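Local coordinates for protein polysaccharide deacetylase (Ammonifex degensii, PDB 4WCJ) that probably removes N-acetyl groups from poly-beta-1,6-N-acetyl-D-glucosamine, acting as a zinc-dependent family 4 carbohydrate esterase with a beta/alpha-barrel fold, at residues A[43-46]-A[52-55]; A[56-61]-A[106-111]; A[157-162]-A[186-191]; A[180-185]-A[216-221]. One frame throughout, in Å; residues are numbered along the deposited sequence.

Interaction 1: residues A[43-46]-A[52-55]; sequences HRVL and AISR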
# COMPACT_ATOMS: atom_id res chain seq x y z
N HIS A 43 6.67 0.93 5.11
CA HIS A 43 7.52 -0.05 4.45
C HIS A 43 8.02 -1.09 5.44
O HIS A 43 7.66 -2.26 5.37
CB HIS A 43 8.71 0.64 3.77
CG HIS A 43 8.35 1.36 2.51
ND1 HIS A 43 7.85 2.65 2.51
CD2 HIS A 43 8.38 0.97 1.22
CE1 HIS A 43 7.60 3.02 1.27
NE2 HIS A 43 7.92 2.02 0.46
N ARG A 44 8.85 -0.64 6.37
CA ARG A 44 9.47 -1.53 7.33
C ARG A 44 9.14 -1.15 8.75
O ARG A 44 9.00 0.03 9.08
CB ARG A 44 10.99 -1.54 7.15
CG ARG A 44 11.42 -1.98 5.77
CD ARG A 44 12.82 -1.52 5.45
NE ARG A 44 13.14 -1.77 4.05
CZ ARG A 44 13.95 -1.00 3.32
NH1 ARG A 44 14.19 -1.30 2.05
NH2 ARG A 44 14.52 0.06 3.87
N VAL A 45 9.04 -2.16 9.60
CA VAL A 45 8.90 -1.94 11.03
C VAL A 45 10.15 -2.54 11.68
O VAL A 45 10.20 -3.74 11.98
CB VAL A 45 7.61 -2.54 11.57
CG1 VAL A 45 7.50 -2.28 13.05
CG2 VAL A 45 6.43 -1.93 10.83
N LEU A 46 11.15 -1.68 11.85
CA LEU A 46 12.51 -2.09 12.16
C LEU A 46 13.21 -1.03 13.02
O LEU A 46 12.90 0.16 12.92
CB LEU A 46 13.31 -2.33 10.87
CG LEU A 46 12.97 -3.58 10.07
CD1 LEU A 46 13.79 -3.64 8.80
CD2 LEU A 46 13.24 -4.80 10.94
N ALA A 52 12.01 3.08 7.92
CA ALA A 52 11.48 2.20 8.93
C ALA A 52 10.95 2.97 10.12
O ALA A 52 11.43 4.06 10.45
CB ALA A 52 12.55 1.20 9.39
N ILE A 53 9.93 2.39 10.75
CA ILE A 53 9.36 2.91 11.98
C ILE A 53 9.49 1.81 13.04
O ILE A 53 9.37 0.62 12.72
CB ILE A 53 7.89 3.33 11.78
CG1 ILE A 53 7.32 4.02 13.02
CG2 ILE A 53 7.02 2.13 11.39
CD1 ILE A 53 5.88 4.40 12.86
N SER A 54 9.75 2.18 14.28
CA SER A 54 9.91 1.16 15.31
C SER A 54 8.58 0.52 15.65
O SER A 54 7.52 1.14 15.49
CB SER A 54 10.55 1.75 16.57
OG SER A 54 9.64 2.55 17.29
N ARG A 55 8.64 -0.73 16.10
CA ARG A 55 7.47 -1.49 16.53
C ARG A 55 6.66 -0.69 17.54
O ARG A 55 5.45 -0.52 17.38
CB ARG A 55 7.92 -2.82 17.12
CG ARG A 55 6.82 -3.84 17.35
CD ARG A 55 7.42 -5.25 17.43
NE ARG A 55 6.48 -6.24 17.96
CZ ARG A 55 6.73 -7.54 18.01
NH1 ARG A 55 7.88 -8.02 17.55
NH2 ARG A 55 5.82 -8.37 18.51
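Arg44 and Ala52 pair as a parallel bridge, their CA atoms 4.5 Å apart, in a short two-strand ribbon where one well-formed hydrogen bond joins the strands: Ile53 N to Arg44 O, 3.0 Å with 164° at the hydrogen. The return bond, Leu46 N to Ile53 O, is weak because it is bent to 131°. Each acceptor also receives a CA-H contact, from Ala52 CA to Arg44 O at 3.3 Å and from Val45 CA to Ile53 O at 3.1 Å.

On one face the CB of Ala52 touches the CB atoms of both Arg44 and Leu46, each at 3.9 Å. Beyond CB the Arg44 chain runs away extended; its NH2 bonds to the backbone O of Arg50, and Phe135 makes a cation-pi contact with it. On the other face Val45 and Ile53 lie side by side and point the same way. Val45 holds CG1 anti to its N (chi1 -180°), which sends that methyl to Arg55 CA at 3.6 Å and leaves CG2 to meet Ile53 CG2.

Ser54, at the N-cap of helix 55-67, bonds through OG to Glu57 N. With a single well-formed bond and a few methyl contacts, the ribbon probably depends on its neighbours, helix 102-114 under Val45 and helix 55-67 under Ile53, to keep its shape beside the zinc site.

Interaction 2: residues A[56-61]-A[106-111]; sequences REFAQQ and RHAFPV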
# COMPACT_ATOMS: atom_id res chain seq x y z
N ARG A 56 7.35 -0.17 18.55
CA ARG A 56 6.75 0.67 19.58
C ARG A 56 6.05 1.89 18.97
O ARG A 56 4.89 2.17 19.27
CB ARG A 56 7.82 1.11 20.58
CG ARG A 56 7.32 1.43 21.98
CD ARG A 56 8.50 1.67 22.94
NE ARG A 56 8.06 1.95 24.31
CZ ARG A 56 8.89 2.10 25.34
NH1 ARG A 56 10.20 1.99 25.18
NH2 ARG A 56 8.40 2.35 26.55
N GLU A 57 6.76 2.62 18.11
CA GLU A 57 6.22 3.82 17.48
C GLU A 57 5.02 3.50 16.59
O GLU A 57 4.03 4.22 16.57
CB GLU A 57 7.29 4.54 16.66
CG GLU A 57 8.31 5.32 17.48
CD GLU A 57 9.57 5.67 16.68
OE1 GLU A 57 9.82 5.01 15.64
OE2 GLU A 57 10.30 6.60 17.09
N PHE A 58 5.14 2.41 15.83
CA PHE A 58 4.06 1.95 14.96
C PHE A 58 2.78 1.69 15.77
O PHE A 58 1.72 2.20 15.43
CB PHE A 58 4.49 0.69 14.21
CG PHE A 58 3.43 0.09 13.32
CD1 PHE A 58 2.90 0.82 12.26
CD2 PHE A 58 3.01 -1.21 13.51
CE1 PHE A 58 1.94 0.26 11.43
CE2 PHE A 58 2.05 -1.78 12.68
CZ PHE A 58 1.52 -1.04 11.64
N ALA A 59 2.91 0.93 16.85
CA ALA A 59 1.76 0.61 17.70
C ALA A 59 1.18 1.87 18.35
O ALA A 59 -0.03 2.01 18.48
CB ALA A 59 2.15 -0.40 18.77
N GLN A 60 2.06 2.79 18.75
CA GLN A 60 1.61 4.05 19.34
C GLN A 60 0.84 4.90 18.32
O GLN A 60 -0.15 5.54 18.67
CB GLN A 60 2.80 4.83 19.90
CG GLN A 60 3.33 4.26 21.21
CD GLN A 60 4.48 5.07 21.79
OE1 GLN A 60 4.85 6.11 21.25
NE2 GLN A 60 5.05 4.58 22.89
N GLN A 61 1.29 4.89 17.07
CA GLN A 61 0.58 5.60 16.00
C GLN A 61 -0.82 5.05 15.78
O GLN A 61 -1.78 5.81 15.66
CB GLN A 61 1.37 5.54 14.70
CG GLN A 61 2.58 6.46 14.68
CD GLN A 61 3.23 6.53 13.31
OE1 GLN A 61 2.84 5.80 12.39
NE2 GLN A 61 4.22 7.40 13.18
N ARG A 106 6.97 -10.18 10.82
CA ARG A 106 7.58 -10.42 12.12
C ARG A 106 7.18 -9.38 13.17
O ARG A 106 7.03 -9.72 14.35
CB ARG A 106 9.10 -10.47 11.98
CG ARG A 106 9.84 -10.85 13.25
CD ARG A 106 11.32 -11.11 12.98
NE ARG A 106 11.52 -12.25 12.09
CZ ARG A 106 12.71 -12.79 11.83
NH1 ARG A 106 12.80 -13.83 11.01
NH2 ARG A 106 13.80 -12.30 12.40
N HIS A 107 6.98 -8.14 12.75
CA HIS A 107 6.77 -7.05 13.68
C HIS A 107 5.46 -6.28 13.49
O HIS A 107 4.80 -5.94 14.46
CB HIS A 107 7.94 -6.07 13.61
CG HIS A 107 9.27 -6.69 13.95
ND1 HIS A 107 9.48 -7.43 15.09
CD2 HIS A 107 10.46 -6.66 13.30
CE1 HIS A 107 10.73 -7.84 15.13
NE2 HIS A 107 11.35 -7.39 14.05
N ALA A 108 5.10 -5.96 12.25
CA ALA A 108 3.87 -5.21 12.01
C ALA A 108 2.62 -6.05 12.27
O ALA A 108 1.69 -5.61 12.94
CB ALA A 108 3.85 -4.66 10.59
N PHE A 109 2.61 -7.27 11.73
CA PHE A 109 1.44 -8.14 11.80
C PHE A 109 0.92 -8.42 13.23
O PHE A 109 -0.30 -8.38 13.44
CB PHE A 109 1.74 -9.47 11.09
CG PHE A 109 0.58 -10.44 11.07
CD1 PHE A 109 -0.66 -10.05 10.61
CD2 PHE A 109 0.75 -11.75 11.48
CE1 PHE A 109 -1.72 -10.93 10.59
CE2 PHE A 109 -0.30 -12.65 11.45
CZ PHE A 109 -1.55 -12.24 11.01
N PRO A 110 1.81 -8.71 14.20
CA PRO A 110 1.29 -8.93 15.56
C PRO A 110 0.60 -7.69 16.14
O PRO A 110 -0.43 -7.83 16.82
CB PRO A 110 2.54 -9.28 16.37
CG PRO A 110 3.48 -9.85 15.36
CD PRO A 110 3.25 -9.03 14.13
N VAL A 111 1.16 -6.52 15.87
CA VAL A 111 0.57 -5.25 16.30
C VAL A 111 -0.82 -5.09 15.69
O VAL A 111 -1.78 -4.77 16.39
CB VAL A 111 1.46 -4.04 15.89
CG1 VAL A 111 0.72 -2.74 16.14
CG2 VAL A 111 2.78 -4.06 16.64
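Phe58 and Ala59 reach Ala108 and Val111 from a regular turn of helix, whose bonding is marked by Gln60 N to Arg56 O at 2.9 Å. No hydrogen bond crosses between 56-61 and 106-111; just before the first, Arg55 NH1 makes a weak one to His107 ND1. The segment axes approach to 10.1 Å and run nearly the same way, crossing at -27°, and the contact is mostly apolar.

Val111 carries most of the contact. Its CG1, anti to the backbone N (chi1 171°), lies 3.8 Å from Phe58 CD2 and from Ala59 CB, touching both the ring and the methyl. The ring meets this branch obliquely. At the next ring atom, Phe58 CE2 comes to Ala108 CB at 4.0 Å, and the carbonyl oxygen of Ala108 lies near the ring plane, 3.9 Å from CE2. The partner helix is irregular here: a wider pi-type turn spans residues 106-108, and Pro110 has no N-H to bond to the turn before.

Phe58, Ala108 and Val111 are buried. Tyr42 meets the Phe58 ring edge-to-face, Val45 of strand 44-45 packs on Ala108, and Ile53 of strand 52-53 packs on Phe58, which places helices 55-67 and 102-114 side by side against the short ribbon and, through Tyr42, the end of barrel strand 36-42.

Interaction 3: residues A[157-162]-A[186-191]; sequences HTYDLH and TARGTA. With ZN (zinc ion), chain B.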
# COMPACT_ATOMS: atom_id res chain seq x y z
N HIS A 157 2.80 -4.71 -6.52
CA HIS A 157 3.78 -3.63 -6.48
C HIS A 157 4.79 -3.93 -7.60
O HIS A 157 5.99 -3.90 -7.38
CB HIS A 157 4.44 -3.57 -5.10
CG HIS A 157 5.08 -2.26 -4.74
ND1 HIS A 157 4.54 -1.03 -5.08
CD2 HIS A 157 6.20 -1.98 -4.03
CE1 HIS A 157 5.31 -0.07 -4.62
NE2 HIS A 157 6.32 -0.61 -3.97
N THR A 158 4.25 -4.19 -8.80
CA THR A 158 4.94 -4.86 -9.92
C THR A 158 5.36 -6.29 -9.57
O THR A 158 5.37 -6.68 -8.40
CB THR A 158 6.20 -4.10 -10.46
OG1 THR A 158 7.33 -4.32 -9.59
CG2 THR A 158 5.94 -2.62 -10.62
N TYR A 159 5.68 -7.08 -10.61
CA TYR A 159 6.32 -8.38 -10.40
C TYR A 159 7.81 -8.21 -10.10
O TYR A 159 8.32 -8.69 -9.07
CB TYR A 159 6.14 -9.28 -11.63
CG TYR A 159 6.79 -10.65 -11.47
CD1 TYR A 159 6.12 -11.68 -10.82
CD2 TYR A 159 8.06 -10.90 -11.95
CE1 TYR A 159 6.70 -12.92 -10.66
CE2 TYR A 159 8.66 -12.15 -11.79
CZ TYR A 159 7.97 -13.15 -11.14
OH TYR A 159 8.54 -14.38 -10.98
N ASP A 160 8.52 -7.56 -11.00
CA ASP A 160 9.95 -7.30 -10.79
C ASP A 160 10.40 -6.09 -11.59
O ASP A 160 11.31 -6.17 -12.44
CB ASP A 160 10.78 -8.54 -11.13
CG ASP A 160 12.24 -8.40 -10.73
OD1 ASP A 160 12.55 -7.64 -9.78
OD2 ASP A 160 13.09 -9.07 -11.36
N LEU A 161 9.78 -4.95 -11.33
CA LEU A 161 10.12 -3.71 -12.01
C LEU A 161 10.32 -2.57 -11.02
O LEU A 161 10.17 -1.40 -11.36
CB LEU A 161 9.04 -3.33 -13.04
CG LEU A 161 9.18 -3.95 -14.43
CD1 LEU A 161 8.13 -3.39 -15.38
CD2 LEU A 161 10.57 -3.71 -15.01
N HIS A 162 10.68 -2.92 -9.78
CA HIS A 162 10.91 -1.93 -8.74
C HIS A 162 12.34 -1.42 -8.80
O HIS A 162 13.13 -1.58 -7.85
CB HIS A 162 10.61 -2.53 -7.37
CG HIS A 162 10.30 -1.51 -6.31
ND1 HIS A 162 11.19 -0.54 -5.93
CD2 HIS A 162 9.20 -1.35 -5.53
CE1 HIS A 162 10.65 0.19 -4.97
NE2 HIS A 162 9.44 -0.27 -4.72
N THR A 186 3.05 -6.64 -15.29
CA THR A 186 1.80 -6.55 -14.54
C THR A 186 0.97 -7.82 -14.68
O THR A 186 0.42 -8.32 -13.70
CB THR A 186 0.96 -5.33 -14.97
OG1 THR A 186 1.76 -4.14 -14.82
CG2 THR A 186 -0.28 -5.20 -14.11
N ALA A 187 0.90 -8.36 -15.89
CA ALA A 187 0.14 -9.59 -16.12
C ALA A 187 0.79 -10.76 -15.41
O ALA A 187 0.11 -11.63 -14.88
CB ALA A 187 0.02 -9.88 -17.61
N ARG A 188 2.12 -10.77 -15.38
CA ARG A 188 2.85 -11.81 -14.68
C ARG A 188 2.58 -11.70 -13.19
O ARG A 188 2.35 -12.71 -12.50
CB ARG A 188 4.35 -11.73 -14.98
CG ARG A 188 5.18 -12.80 -14.28
CD ARG A 188 6.65 -12.72 -14.67
NE ARG A 188 7.37 -13.96 -14.38
CZ ARG A 188 8.65 -14.17 -14.68
NH1 ARG A 188 9.36 -13.22 -15.28
NH2 ARG A 188 9.22 -15.33 -14.38
N GLY A 189 2.59 -10.47 -12.69
CA GLY A 189 2.36 -10.23 -11.28
C GLY A 189 0.97 -10.71 -10.87
O GLY A 189 0.83 -11.39 -9.85
N THR A 190 -0.04 -10.39 -11.66
CA THR A 190 -1.40 -10.80 -11.28
C THR A 190 -1.55 -12.32 -11.34
O THR A 190 -2.19 -12.92 -10.46
CB THR A 190 -2.47 -10.13 -12.17
OG1 THR A 190 -2.31 -10.53 -13.53
CG2 THR A 190 -2.35 -8.63 -12.07
N ALA A 191 -0.95 -12.93 -12.35
CA ALA A 191 -1.01 -14.38 -12.52
C ALA A 191 -0.36 -15.06 -11.32
O ALA A 191 -0.88 -16.05 -10.78
CB ALA A 191 -0.33 -14.82 -13.80
ZN ZN B . 8.11 0.09 -3.04
O HOH W 1 9.73 0.94 -1.73
O HOH W 2 7.11 1.88 -1.98
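Arg188 lies flat across the ring of Tyr159, the guanidinium and ring planes only 8° apart. The CD methylene makes a CH-pi contact, 3.5 Å from the ring centroid and 12° off the normal, while the charged end slides toward the rim: NE stands over the face 3.4 Å from Tyr159 CZ, and the guanidinium continues past CE2 and OH. Both residues send CG anti to the backbone N (chi1 -180° in each), and the extended arginine chain then lies over the ring from CG to CZ.

Beside this pair the backbones close in. Gly189 carries no side chain, and its CA comes to 4.5 Å from Tyr159 CA, with Tyr159 CB 3.9 Å from Gly189 N. Trimming the tyrosine to an alanine would probably strip Arg188 of the face its CD and guanidinium cover and set its chain free to swing.

Within the loop Thr158 OG1 makes two bonds, which probably limit its flexibility: it donates to His157 O at 2.6 Å, in the carbonyl plane and on a lone pair, and accepts from Leu161 N, an ST motif. From the helix, Asp185 binds the backbone nitrogens of Tyr159 and Asp160. At its two ends the loop delivers metal ligands: His157 NE2 at 2.1 Å and His162 NE2 at 2.2 Å from the zinc, which two waters and Asp99 complete. One aspartate and two histidines around the metal form the Asp-His-His site characteristic of family 4 carbohydrate esterases.

Interaction 4: residues A[180-185]-A[216-221]; sequences RLFAED and DEILRT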
# COMPACT_ATOMS: atom_id res chain seq x y z
N ARG A 180 5.16 -1.87 -23.13
CA ARG A 180 4.99 -3.30 -23.34
C ARG A 180 5.52 -4.09 -22.14
O ARG A 180 4.83 -4.95 -21.60
CB ARG A 180 5.69 -3.74 -24.62
CG ARG A 180 5.72 -5.24 -24.88
CD ARG A 180 6.47 -5.51 -26.17
NE ARG A 180 6.68 -6.94 -26.43
CZ ARG A 180 7.27 -7.41 -27.53
NH1 ARG A 180 7.43 -8.72 -27.69
NH2 ARG A 180 7.72 -6.57 -28.46
N LEU A 181 6.74 -3.77 -21.73
CA LEU A 181 7.38 -4.41 -20.59
C LEU A 181 6.54 -4.25 -19.33
O LEU A 181 6.44 -5.17 -18.51
CB LEU A 181 8.78 -3.83 -20.36
CG LEU A 181 9.49 -4.20 -19.05
CD1 LEU A 181 9.78 -5.70 -18.99
CD2 LEU A 181 10.77 -3.39 -18.84
N PHE A 182 5.93 -3.07 -19.17
CA PHE A 182 5.10 -2.82 -17.99
C PHE A 182 3.84 -3.68 -18.01
O PHE A 182 3.39 -4.17 -16.97
CB PHE A 182 4.72 -1.35 -17.89
CG PHE A 182 3.84 -1.04 -16.71
CD1 PHE A 182 4.40 -0.93 -15.44
CD2 PHE A 182 2.48 -0.88 -16.86
CE1 PHE A 182 3.60 -0.66 -14.34
CE2 PHE A 182 1.68 -0.60 -15.78
CZ PHE A 182 2.24 -0.50 -14.50
N ALA A 183 3.27 -3.83 -19.20
CA ALA A 183 2.06 -4.62 -19.35
C ALA A 183 2.34 -6.09 -19.05
O ALA A 183 1.55 -6.75 -18.36
CB ALA A 183 1.49 -4.47 -20.75
N GLU A 184 3.47 -6.59 -19.55
CA GLU A 184 3.82 -8.00 -19.39
C GLU A 184 4.13 -8.31 -17.93
O GLU A 184 3.72 -9.34 -17.40
CB GLU A 184 4.99 -8.37 -20.29
CG GLU A 184 4.56 -8.67 -21.73
CD GLU A 184 5.64 -8.39 -22.76
OE1 GLU A 184 6.68 -7.79 -22.40
OE2 GLU A 184 5.44 -8.77 -23.94
N ASP A 185 4.86 -7.40 -17.29
CA ASP A 185 5.22 -7.55 -15.88
C ASP A 185 3.98 -7.55 -15.00
O ASP A 185 3.86 -8.35 -14.07
CB ASP A 185 6.15 -6.41 -15.47
CG ASP A 185 6.56 -6.49 -14.02
OD1 ASP A 185 5.84 -5.93 -13.18
OD2 ASP A 185 7.62 -7.09 -13.73
N ASP A 216 -1.59 3.98 -16.35
CA ASP A 216 -2.93 3.94 -15.74
C ASP A 216 -3.88 3.09 -16.57
O ASP A 216 -4.69 2.31 -16.04
CB ASP A 216 -3.52 5.34 -15.59
CG ASP A 216 -2.86 6.15 -14.51
OD1 ASP A 216 -2.18 5.58 -13.63
OD2 ASP A 216 -3.03 7.39 -14.55
N GLU A 217 -3.79 3.26 -17.88
CA GLU A 217 -4.69 2.57 -18.80
C GLU A 217 -4.38 1.09 -18.86
O GLU A 217 -5.28 0.26 -18.92
CB GLU A 217 -4.61 3.20 -20.20
CG GLU A 217 -5.38 2.46 -21.27
CD GLU A 217 -6.89 2.51 -21.05
OE1 GLU A 217 -7.35 3.22 -20.13
OE2 GLU A 217 -7.61 1.84 -21.82
N ILE A 218 -3.10 0.74 -18.83
CA ILE A 218 -2.71 -0.65 -18.80
C ILE A 218 -3.31 -1.31 -17.56
O ILE A 218 -3.92 -2.40 -17.64
CB ILE A 218 -1.18 -0.80 -18.82
CG1 ILE A 218 -0.64 -0.42 -20.20
CG2 ILE A 218 -0.78 -2.23 -18.47
CD1 ILE A 218 0.86 -0.29 -20.25
N LEU A 219 -3.16 -0.66 -16.41
CA LEU A 219 -3.77 -1.18 -15.19
C LEU A 219 -5.29 -1.33 -15.31
O LEU A 219 -5.87 -2.33 -14.86
CB LEU A 219 -3.44 -0.29 -13.99
CG LEU A 219 -1.95 -0.20 -13.66
CD1 LEU A 219 -1.70 0.78 -12.52
CD2 LEU A 219 -1.40 -1.59 -13.34
N ARG A 220 -5.95 -0.34 -15.92
CA ARG A 220 -7.40 -0.40 -16.03
C ARG A 220 -7.81 -1.60 -16.87
O ARG A 220 -8.70 -2.37 -16.48
CB ARG A 220 -7.96 0.88 -16.65
CG ARG A 220 -9.48 0.98 -16.57
CD ARG A 220 -10.03 2.07 -17.49
NE ARG A 220 -9.79 1.77 -18.90
CZ ARG A 220 -10.59 1.01 -19.65
NH1 ARG A 220 -11.69 0.48 -19.13
NH2 ARG A 220 -10.29 0.79 -20.92
N THR A 221 -7.16 -1.77 -18.02
CA THR A 221 -7.53 -2.85 -18.92
C THR A 221 -7.17 -4.21 -18.34
O THR A 221 -7.74 -5.23 -18.74
CB THR A 221 -6.86 -2.70 -20.31
OG1 THR A 221 -5.44 -2.91 -20.20
CG2 THR A 221 -7.12 -1.32 -20.88
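Phe182 and Ile218 make the close-packed half of this contact, against the inner side of two helices whose segment axes lie 10.1 Å apart and cross at -31°. Ile218 CD1 meets the ring at its edge, near the ring plane, 3.8 Å from Phe182 CD2. The second branch of Ile218, CG2, stands anti to the backbone N and thereby faces the other helix, where it touches Ala183 CA at 3.8 Å and also Ala183 CB. Farther in, Leu219 crosses the ring at about a right angle, its CD2 4.0 Å from Phe182 CZ. The small side chain of Ala183 is consistent with the close backbone approach, 6.2 Å between its CA and that of Ile218. Replacing Phe182 by an alanine is likely to open a gap between the helices, with Ile218 CD1 and Leu219 CD2 deprived of their aromatic partner.

The outer side is built differently, from charges that pair within each helix. Arg220 grips Glu217 side-on, NE to OE1 at 3.1 Å and NH2 to OE2 at 3.0 Å, both oxygens lying close to the guanidinium plane. On the other helix Arg180 NE reaches Glu184 OE2 at 3.3 Å, a weaker bridge. These four residues are exposed, and none of them ties one segment to the other.

Just after helix 213-221, Gln222 NE2 bonds to Ala183 O. Since no hydrogen bond or salt bridge joins 180-185 to 216-221, the two segments meet by hydrocarbon contact alone, which sets their spacing by shape; the charged pairs stay within one helix each and bridge nothing across the contact.

Interactions 1 and 2 share one edge of the fold: strand 52-53 runs straight into helix 55-67, and Ile53 and Val45 pack into the helix pair. Interactions 3 and 4 share helix 179-197 on the opposite side of the chain's centre from interaction 2; Asp185, within 180-185, bonds to the loop of interaction 3. Interaction 2 is the buried one, interaction 1 lies at the surface, and 3 and 4 are partly buried. Chemistry follows place: both helix-helix contacts, crossing at similar angles, are mainly apolar, with no hydrogen bond between their segments, the ribbon relies on backbone bonds, and interaction 3 combines an arginine-covered ring with the metal-binding loop.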